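Local atomic coordinates of ORC1-type DNA replication protein 2 (Aeropyrum pernix, PDB entry 1W5T), a protein that binds ATP and DNA and takes part in regulating DNA replication, as an archaeal AAA+ ATPase of the Cdc6/Orc family with a C-terminal winged-helix domain. Residues 7-15 with 263-274; 235-245 with 279-290. All coordinates share one frame; numbering follows the deposited sequence.

Interaction 1. Residues 7-15 with 263-274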
# COMPACT_ATOMS: atom_id res chain seq x y z
N GLY A 7 3.34 23.60 22.88
CA GLY A 7 4.83 23.48 22.93
C GLY A 7 5.50 23.65 21.58
O GLY A 7 5.67 24.78 21.11
N LEU A 8 5.88 22.53 20.96
CA LEU A 8 6.60 22.56 19.70
C LEU A 8 5.68 22.57 18.48
O LEU A 8 6.03 23.02 17.42
CB LEU A 8 7.55 21.36 19.63
CG LEU A 8 8.94 21.56 20.25
CD1 LEU A 8 8.93 21.25 21.73
CD2 LEU A 8 9.95 20.70 19.53
N PHE A 9 4.48 22.07 18.67
CA PHE A 9 3.57 21.87 17.57
C PHE A 9 2.73 23.12 17.37
O PHE A 9 2.31 23.74 18.35
CB PHE A 9 2.65 20.69 17.88
CG PHE A 9 3.33 19.35 17.88
CD1 PHE A 9 3.82 18.81 19.06
CD2 PHE A 9 3.49 18.62 16.70
CE1 PHE A 9 4.44 17.56 19.07
CE2 PHE A 9 4.11 17.38 16.70
CZ PHE A 9 4.58 16.84 17.88
N LYS A 10 2.50 23.51 16.13
CA LYS A 10 1.46 24.50 15.89
C LYS A 10 0.14 23.84 15.49
O LYS A 10 -0.91 24.46 15.60
CB LYS A 10 1.93 25.59 14.91
CG LYS A 10 1.84 25.31 13.41
CD LYS A 10 2.29 26.56 12.64
CE LYS A 10 2.84 26.24 11.27
NZ LYS A 10 4.07 27.01 10.98
N ASP A 11 0.21 22.57 15.04
CA ASP A 11 -0.96 21.71 14.76
C ASP A 11 -0.59 20.22 14.73
O ASP A 11 -0.19 19.66 13.69
CB ASP A 11 -1.65 22.09 13.44
CG ASP A 11 -3.04 21.48 13.29
OD1 ASP A 11 -3.41 20.54 14.01
OD2 ASP A 11 -3.86 21.90 12.46
N ARG A 12 -0.72 19.57 15.88
CA ARG A 12 -0.48 18.16 16.04
C ARG A 12 -1.22 17.20 15.06
O ARG A 12 -0.82 16.04 14.87
CB ARG A 12 -0.88 17.80 17.47
CG ARG A 12 0.12 17.00 18.26
CD ARG A 12 -0.32 16.88 19.70
NE ARG A 12 0.82 16.71 20.57
CZ ARG A 12 1.34 17.55 21.45
NH1 ARG A 12 2.39 17.10 22.10
NH2 ARG A 12 0.88 18.77 21.71
N ARG A 13 -2.33 17.64 14.48
CA ARG A 13 -3.12 16.74 13.64
C ARG A 13 -2.43 16.48 12.28
O ARG A 13 -2.73 15.51 11.58
CB ARG A 13 -4.54 17.27 13.47
CG ARG A 13 -5.37 17.20 14.76
CD ARG A 13 -5.77 18.57 15.26
NE ARG A 13 -7.03 18.97 14.65
CZ ARG A 13 -7.28 19.91 13.75
NH1 ARG A 13 -6.37 20.73 13.23
NH2 ARG A 13 -8.54 20.03 13.38
N VAL A 14 -1.52 17.37 11.92
CA VAL A 14 -0.67 17.22 10.74
C VAL A 14 0.14 15.93 10.82
O VAL A 14 0.58 15.44 9.82
CB VAL A 14 0.27 18.46 10.60
CG1 VAL A 14 1.37 18.26 9.56
CG2 VAL A 14 -0.55 19.69 10.31
N PHE A 15 0.28 15.38 12.03
CA PHE A 15 1.07 14.17 12.26
C PHE A 15 0.22 12.90 12.39
O PHE A 15 0.73 11.81 12.53
CB PHE A 15 2.01 14.38 13.47
CG PHE A 15 3.15 15.31 13.17
CD1 PHE A 15 2.98 16.70 13.29
CD2 PHE A 15 4.39 14.82 12.71
CE1 PHE A 15 4.01 17.58 12.99
CE2 PHE A 15 5.45 15.68 12.40
CZ PHE A 15 5.25 17.08 12.52
N ILE A 263 7.71 10.21 9.29
CA ILE A 263 6.84 11.16 9.94
C ILE A 263 6.64 10.86 11.43
O ILE A 263 6.61 11.80 12.25
CB ILE A 263 5.48 11.23 9.20
CG1 ILE A 263 5.66 11.98 7.89
CG2 ILE A 263 4.43 11.97 10.01
CD1 ILE A 263 4.53 11.74 6.95
N VAL A 264 6.52 9.59 11.78
CA VAL A 264 6.33 9.16 13.16
C VAL A 264 7.62 9.47 13.97
O VAL A 264 7.56 9.98 15.10
CB VAL A 264 5.95 7.65 13.24
CG1 VAL A 264 5.93 7.17 14.64
CG2 VAL A 264 4.57 7.42 12.65
N ALA A 265 8.78 9.19 13.38
CA ALA A 265 10.05 9.63 13.96
C ALA A 265 10.10 11.12 14.30
O ALA A 265 10.56 11.50 15.37
CB ALA A 265 11.22 9.27 13.05
N LEU A 266 9.67 11.96 13.36
CA LEU A 266 9.71 13.40 13.55
C LEU A 266 8.71 13.76 14.66
O LEU A 266 9.05 14.54 15.56
CB LEU A 266 9.45 14.13 12.21
CG LEU A 266 9.23 15.65 12.27
CD1 LEU A 266 10.41 16.29 12.94
CD2 LEU A 266 9.05 16.30 10.92
N LYS A 267 7.52 13.17 14.61
CA LYS A 267 6.57 13.31 15.69
C LYS A 267 7.19 13.04 17.04
O LYS A 267 7.11 13.90 17.93
CB LYS A 267 5.36 12.40 15.55
CG LYS A 267 4.16 12.87 16.43
CD LYS A 267 2.95 11.96 16.27
CE LYS A 267 2.94 10.85 17.36
NZ LYS A 267 2.48 9.48 16.90
N MET A 268 7.76 11.84 17.17
CA MET A 268 8.34 11.34 18.42
C MET A 268 9.42 12.28 18.91
O MET A 268 9.44 12.63 20.08
CB MET A 268 9.00 9.97 18.23
CG MET A 268 8.08 8.77 18.12
SD MET A 268 9.07 7.20 17.75
CE MET A 268 10.09 7.07 19.24
N ALA A 269 10.31 12.69 18.01
CA ALA A 269 11.39 13.59 18.36
C ALA A 269 10.81 14.84 18.98
O ALA A 269 11.28 15.31 19.99
CB ALA A 269 12.26 13.89 17.17
N CYS A 270 9.72 15.36 18.40
CA CYS A 270 9.08 16.55 18.94
C CYS A 270 8.48 16.37 20.35
O CYS A 270 8.65 17.23 21.23
CB CYS A 270 8.02 17.04 17.98
SG CYS A 270 8.75 17.84 16.59
N GLU A 271 7.79 15.26 20.55
CA GLU A 271 7.25 14.95 21.88
C GLU A 271 8.31 14.63 22.93
O GLU A 271 8.11 14.92 24.12
CB GLU A 271 6.05 13.97 21.87
CG GLU A 271 6.17 12.69 21.05
CD GLU A 271 4.81 12.08 20.69
OE1 GLU A 271 3.79 12.81 20.68
OE2 GLU A 271 4.74 10.86 20.41
N MET A 272 9.44 14.08 22.48
CA MET A 272 10.62 13.87 23.32
C MET A 272 11.21 15.20 23.79
O MET A 272 11.65 15.30 24.94
CB MET A 272 11.68 13.05 22.59
CG MET A 272 11.49 11.54 22.70
SD MET A 272 12.60 10.66 21.53
CE MET A 272 12.09 9.04 21.76
N ALA A 273 11.24 16.19 22.90
CA ALA A 273 11.65 17.57 23.26
C ALA A 273 10.70 18.21 24.28
O ALA A 273 11.15 18.70 25.32
CB ALA A 273 11.79 18.44 22.04
N GLU A 274 9.40 18.20 23.97
CA GLU A 274 8.38 18.71 24.90
C GLU A 274 8.54 18.07 26.29
O GLU A 274 8.68 18.78 27.30
CB GLU A 274 6.96 18.44 24.36
CG GLU A 274 6.11 19.70 24.14
CD GLU A 274 5.02 19.55 23.06
OE1 GLU A 274 5.00 20.40 22.12
OE2 GLU A 274 4.17 18.60 23.14
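E274, near the end of helix 259-275, reaches back to the N-terminal loop with both carboxylate oxygens in use. OE1 takes the backbone N-H of L8 almost straight on, with L8 N to E274 OE1 at 2.6 Å and an N-H...O angle of 167°. OE2 makes a salt bridge with R12, whose NH1 donates a more bent bond, modelled so short that its exact length is doubtful; the guanidinium and carboxylate planes are turned 58° apart. Under this polar edge the chain turns its apolar side chains to the helix. L8 and E274 run alongside each other, pointing oppositely, and L8 CD2 lies 3.8 Å from A273 CB. The F9 ring pushes its far corner at C270, with CZ 3.4 Å from C270 CB, while C270 SG makes an oblique sulfur-aromatic contact with the same ring. Further along, F15 points its CE2 edge at L266, 3.8 Å from CG, and K267 runs its aliphatic chain past F15 CB. With CG of F15 anti to its carbonyl carbon (chi1 -72°), the ring is carried over to I263 and L266.

Behind these contacts, R12 lays its CG over one face of the F9 ring, and CD1 of that ring sits over the centre of the R12 guanidinium, so the aliphatic part and the head of the arginine lie against the ring while NH1 reaches the carboxylate. The short 3-10 turn 12-15 brings R12 and F15 to the same helix. L232 closes over F9, F15 and C270, and V14 O accepts a hydrogen bond from R227, an ATP-binding residue. I263 itself lines the nucleotide pocket. Charge pairing at one end and ring packing at the other thus fasten the N-terminal segment to the ATPase lid, its F15 end one residue removed from the nucleotide, through I263.

Interaction 2. Residues 235-245 with 279-290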
# COMPACT_ATOMS: atom_id res chain seq x y z
N THR A 235 10.35 27.88 14.74
CA THR A 235 11.63 28.00 15.47
C THR A 235 12.18 26.63 15.92
O THR A 235 13.37 26.46 16.27
CB THR A 235 11.47 28.96 16.67
OG1 THR A 235 10.36 28.55 17.48
CG2 THR A 235 11.05 30.36 16.18
N VAL A 236 11.28 25.65 15.87
CA VAL A 236 11.47 24.37 16.48
C VAL A 236 12.45 23.48 15.72
O VAL A 236 13.11 22.63 16.32
CB VAL A 236 10.09 23.72 16.63
CG1 VAL A 236 10.11 22.21 16.42
CG2 VAL A 236 9.45 24.14 17.97
N TRP A 237 12.58 23.69 14.42
CA TRP A 237 13.30 22.73 13.58
C TRP A 237 14.27 23.37 12.63
O TRP A 237 14.16 24.52 12.28
CB TRP A 237 12.32 21.87 12.78
CG TRP A 237 11.56 22.64 11.74
CD1 TRP A 237 10.42 23.41 11.94
CD2 TRP A 237 11.88 22.75 10.35
NE1 TRP A 237 10.03 23.98 10.75
CE2 TRP A 237 10.89 23.59 9.75
CE3 TRP A 237 12.86 22.21 9.53
CZ2 TRP A 237 10.87 23.89 8.37
CZ3 TRP A 237 12.85 22.55 8.13
CH2 TRP A 237 11.86 23.37 7.59
N GLU A 238 15.20 22.56 12.17
CA GLU A 238 16.21 22.93 11.24
C GLU A 238 16.26 21.83 10.18
O GLU A 238 16.01 20.68 10.52
CB GLU A 238 17.50 22.87 12.00
CG GLU A 238 18.48 23.92 11.69
CD GLU A 238 18.38 25.12 12.56
OE1 GLU A 238 17.31 25.80 12.49
OE2 GLU A 238 19.42 25.37 13.25
N PRO A 239 16.60 22.17 8.92
CA PRO A 239 16.82 21.16 7.88
C PRO A 239 17.55 19.91 8.33
O PRO A 239 17.07 18.83 8.01
CB PRO A 239 17.65 21.92 6.82
CG PRO A 239 17.01 23.33 6.88
CD PRO A 239 16.79 23.54 8.39
N ARG A 240 18.66 20.05 9.06
CA ARG A 240 19.54 18.92 9.40
C ARG A 240 18.86 17.91 10.27
O ARG A 240 19.17 16.71 10.16
CB ARG A 240 20.82 19.36 10.09
CG ARG A 240 20.65 20.46 11.11
CD ARG A 240 21.98 20.93 11.64
NE ARG A 240 21.85 22.13 12.41
CZ ARG A 240 21.68 22.25 13.73
NH1 ARG A 240 21.64 21.22 14.60
NH2 ARG A 240 21.58 23.49 14.19
N HIS A 241 17.97 18.40 11.14
CA HIS A 241 17.16 17.55 12.00
C HIS A 241 16.42 16.56 11.10
O HIS A 241 16.39 15.37 11.38
CB HIS A 241 16.13 18.37 12.78
CG HIS A 241 16.71 19.32 13.79
ND1 HIS A 241 17.74 18.99 14.65
CD2 HIS A 241 16.34 20.58 14.12
CE1 HIS A 241 18.02 20.02 15.42
NE2 HIS A 241 17.19 21.00 15.11
N LEU A 242 15.79 17.06 10.04
CA LEU A 242 15.00 16.23 9.14
C LEU A 242 15.88 15.30 8.28
O LEU A 242 15.46 14.19 7.91
CB LEU A 242 14.14 17.10 8.22
CG LEU A 242 13.32 18.25 8.80
CD1 LEU A 242 12.60 19.02 7.67
CD2 LEU A 242 12.35 17.76 9.87
N GLU A 243 17.09 15.76 7.96
CA GLU A 243 18.02 14.97 7.16
C GLU A 243 18.40 13.71 7.87
O GLU A 243 18.59 12.68 7.22
CB GLU A 243 19.30 15.73 6.93
CG GLU A 243 19.26 16.65 5.76
CD GLU A 243 20.45 17.60 5.77
OE1 GLU A 243 21.61 17.08 5.89
OE2 GLU A 243 20.20 18.83 5.64
N LEU A 244 18.52 13.82 9.19
CA LEU A 244 18.85 12.72 10.05
C LEU A 244 17.85 11.57 9.94
O LEU A 244 18.20 10.43 10.20
CB LEU A 244 18.94 13.22 11.50
CG LEU A 244 20.17 14.11 11.75
CD1 LEU A 244 20.09 14.82 13.07
CD2 LEU A 244 21.55 13.34 11.61
N ILE A 245 16.61 11.88 9.57
CA ILE A 245 15.58 10.88 9.50
C ILE A 245 15.64 10.30 8.10
O ILE A 245 15.83 9.09 7.92
CB ILE A 245 14.20 11.47 9.81
CG1 ILE A 245 14.16 11.99 11.27
CG2 ILE A 245 13.13 10.37 9.66
CD1 ILE A 245 12.97 12.94 11.65
N ASP A 279 12.15 23.65 23.90
CA ASP A 279 11.18 24.22 22.97
C ASP A 279 11.68 24.24 21.53
O ASP A 279 11.13 24.93 20.67
CB ASP A 279 10.73 25.63 23.39
CG ASP A 279 11.87 26.62 23.40
OD1 ASP A 279 11.63 27.76 23.91
OD2 ASP A 279 13.00 26.34 22.94
N SER A 280 12.75 23.47 21.28
CA SER A 280 13.22 23.19 19.95
C SER A 280 13.75 21.75 19.89
O SER A 280 13.96 21.11 20.95
CB SER A 280 14.29 24.18 19.58
OG SER A 280 15.24 24.21 20.61
N LEU A 281 13.94 21.23 18.67
CA LEU A 281 14.59 19.94 18.51
C LEU A 281 16.08 20.05 18.73
O LEU A 281 16.69 21.13 18.61
CB LEU A 281 14.36 19.37 17.12
CG LEU A 281 12.95 19.03 16.70
CD1 LEU A 281 12.89 18.64 15.22
CD2 LEU A 281 12.36 17.94 17.58
N SER A 282 16.67 18.90 19.05
CA SER A 282 18.12 18.78 18.97
C SER A 282 18.41 17.52 18.17
O SER A 282 17.53 16.66 18.01
CB SER A 282 18.73 18.74 20.38
OG SER A 282 18.43 17.52 21.02
N GLU A 283 19.63 17.40 17.64
CA GLU A 283 20.02 16.22 16.93
C GLU A 283 19.94 14.91 17.72
O GLU A 283 19.57 13.86 17.16
CB GLU A 283 21.43 16.42 16.38
CG GLU A 283 21.55 17.71 15.59
CD GLU A 283 22.77 17.75 14.76
OE1 GLU A 283 23.09 18.80 14.16
OE2 GLU A 283 23.45 16.74 14.72
N ASP A 284 20.31 14.97 19.01
CA ASP A 284 20.22 13.81 19.91
C ASP A 284 18.81 13.24 19.96
O ASP A 284 18.62 12.03 19.90
CB ASP A 284 20.71 14.16 21.31
CG ASP A 284 22.24 14.42 21.37
OD1 ASP A 284 22.73 14.89 22.40
OD2 ASP A 284 23.04 14.20 20.44
N LEU A 285 17.82 14.13 20.08
CA LEU A 285 16.43 13.71 20.21
C LEU A 285 15.92 13.08 18.92
O LEU A 285 15.27 12.07 18.94
CB LEU A 285 15.55 14.90 20.66
CG LEU A 285 15.85 15.32 22.12
CD1 LEU A 285 15.34 16.73 22.44
CD2 LEU A 285 15.26 14.30 23.19
N VAL A 286 16.28 13.67 17.79
CA VAL A 286 15.93 13.13 16.48
C VAL A 286 16.58 11.77 16.32
O VAL A 286 15.89 10.80 15.99
CB VAL A 286 16.32 14.09 15.33
CG1 VAL A 286 16.16 13.43 13.96
CG2 VAL A 286 15.47 15.35 15.41
N ARG A 287 17.88 11.69 16.58
CA ARG A 287 18.58 10.42 16.46
C ARG A 287 18.03 9.38 17.42
O ARG A 287 17.84 8.22 17.04
CB ARG A 287 20.08 10.55 16.56
CG ARG A 287 20.70 11.08 15.27
CD ARG A 287 22.22 11.17 15.29
NE ARG A 287 22.63 11.89 16.51
CZ ARG A 287 23.16 13.11 16.53
NH1 ARG A 287 23.41 13.78 15.38
NH2 ARG A 287 23.46 13.64 17.71
N LYS A 288 17.78 9.79 18.65
CA LYS A 288 17.03 8.98 19.57
C LYS A 288 15.73 8.44 18.96
O LYS A 288 15.44 7.24 19.05
CB LYS A 288 16.69 9.79 20.83
CG LYS A 288 16.11 8.94 21.94
CD LYS A 288 17.22 8.20 22.73
CE LYS A 288 16.75 7.69 24.14
NZ LYS A 288 17.67 6.55 24.57
N ALA A 289 14.95 9.33 18.35
CA ALA A 289 13.64 8.95 17.83
C ALA A 289 13.79 7.88 16.75
O ALA A 289 12.99 6.95 16.69
CB ALA A 289 12.89 10.14 17.33
N VAL A 290 14.82 8.01 15.93
CA VAL A 290 15.06 7.14 14.80
C VAL A 290 15.39 5.73 15.27
O VAL A 290 15.05 4.73 14.62
CB VAL A 290 16.22 7.67 13.96
CG1 VAL A 290 16.85 6.57 13.12
CG2 VAL A 290 15.77 8.83 13.08
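The imidazole of H241 lies with one face on L281: CB stands 3.8 Å from the ring centroid and only 12° off the normal, a CH-pi contact. At its edge, near the ring plane, comes E283 N, and W237 C lies in plane at the edge too. ND1 is buried here without a polar partner. The guanidinium of R240 meets E283 at its edge. R240 NH1 donates to E283 OE1 at 2.9 Å, and that oxygen accepts on its anti lone pair, away from OE2, though it is tilted 27° from the guanidinium plane. R240 can reach that far because its chain runs extended from CG to NE. The other oxygen of E283, OE2, takes R287 NH1, and the backbone O of E283 lies over one face of the R287 guanidinium. E238 and D284 join the ends of this chain of charges, which runs along the exposed side of the contact.

The segments 239-245 and 283-290 of two helices run nearly parallel, 19° apart, with axes 9.3 Å apart at closest approach, as neighbours in the helical lid of an AAA+ ATPase. Each is preceded by an N-cap residue, E238 and S282. Between the helices V286 wedges in: its CG1, anti to the backbone N, touches L244 CB at 3.7 Å and I245 CG1 at 3.6 Å. A turn on, V290 CG2 also packs against I245 CG1. Ahead of the helices the two approaching loops are joined by L281 N, which donates to V236 O at 2.9 Å in a nearly straight bond, in the carbonyl plane, with V236 CG2 lying against D279 O.

How the interactions relate
From the N terminus, residues 7-15 come first and wait some 250 residues, through the P-loop sheet and helices 217-231 and 239-249, before helix 259-275 closes interaction 1. Segment 235-245 falls inside that loop, but its partner 279-290 lies beyond it, so the two contacts cross rather than nest. Interaction 2 closes a much shorter loop, whose chain includes helix 259-275. That helix therefore faces the N-terminal segment on one side and helices 239-249 and 283-292 on others. L8 CD2 on V236 CG1 joins the N-terminal segment to the loop before helix 239-249, while A265 O on A289 CB joins helices 259-275 and 283-292.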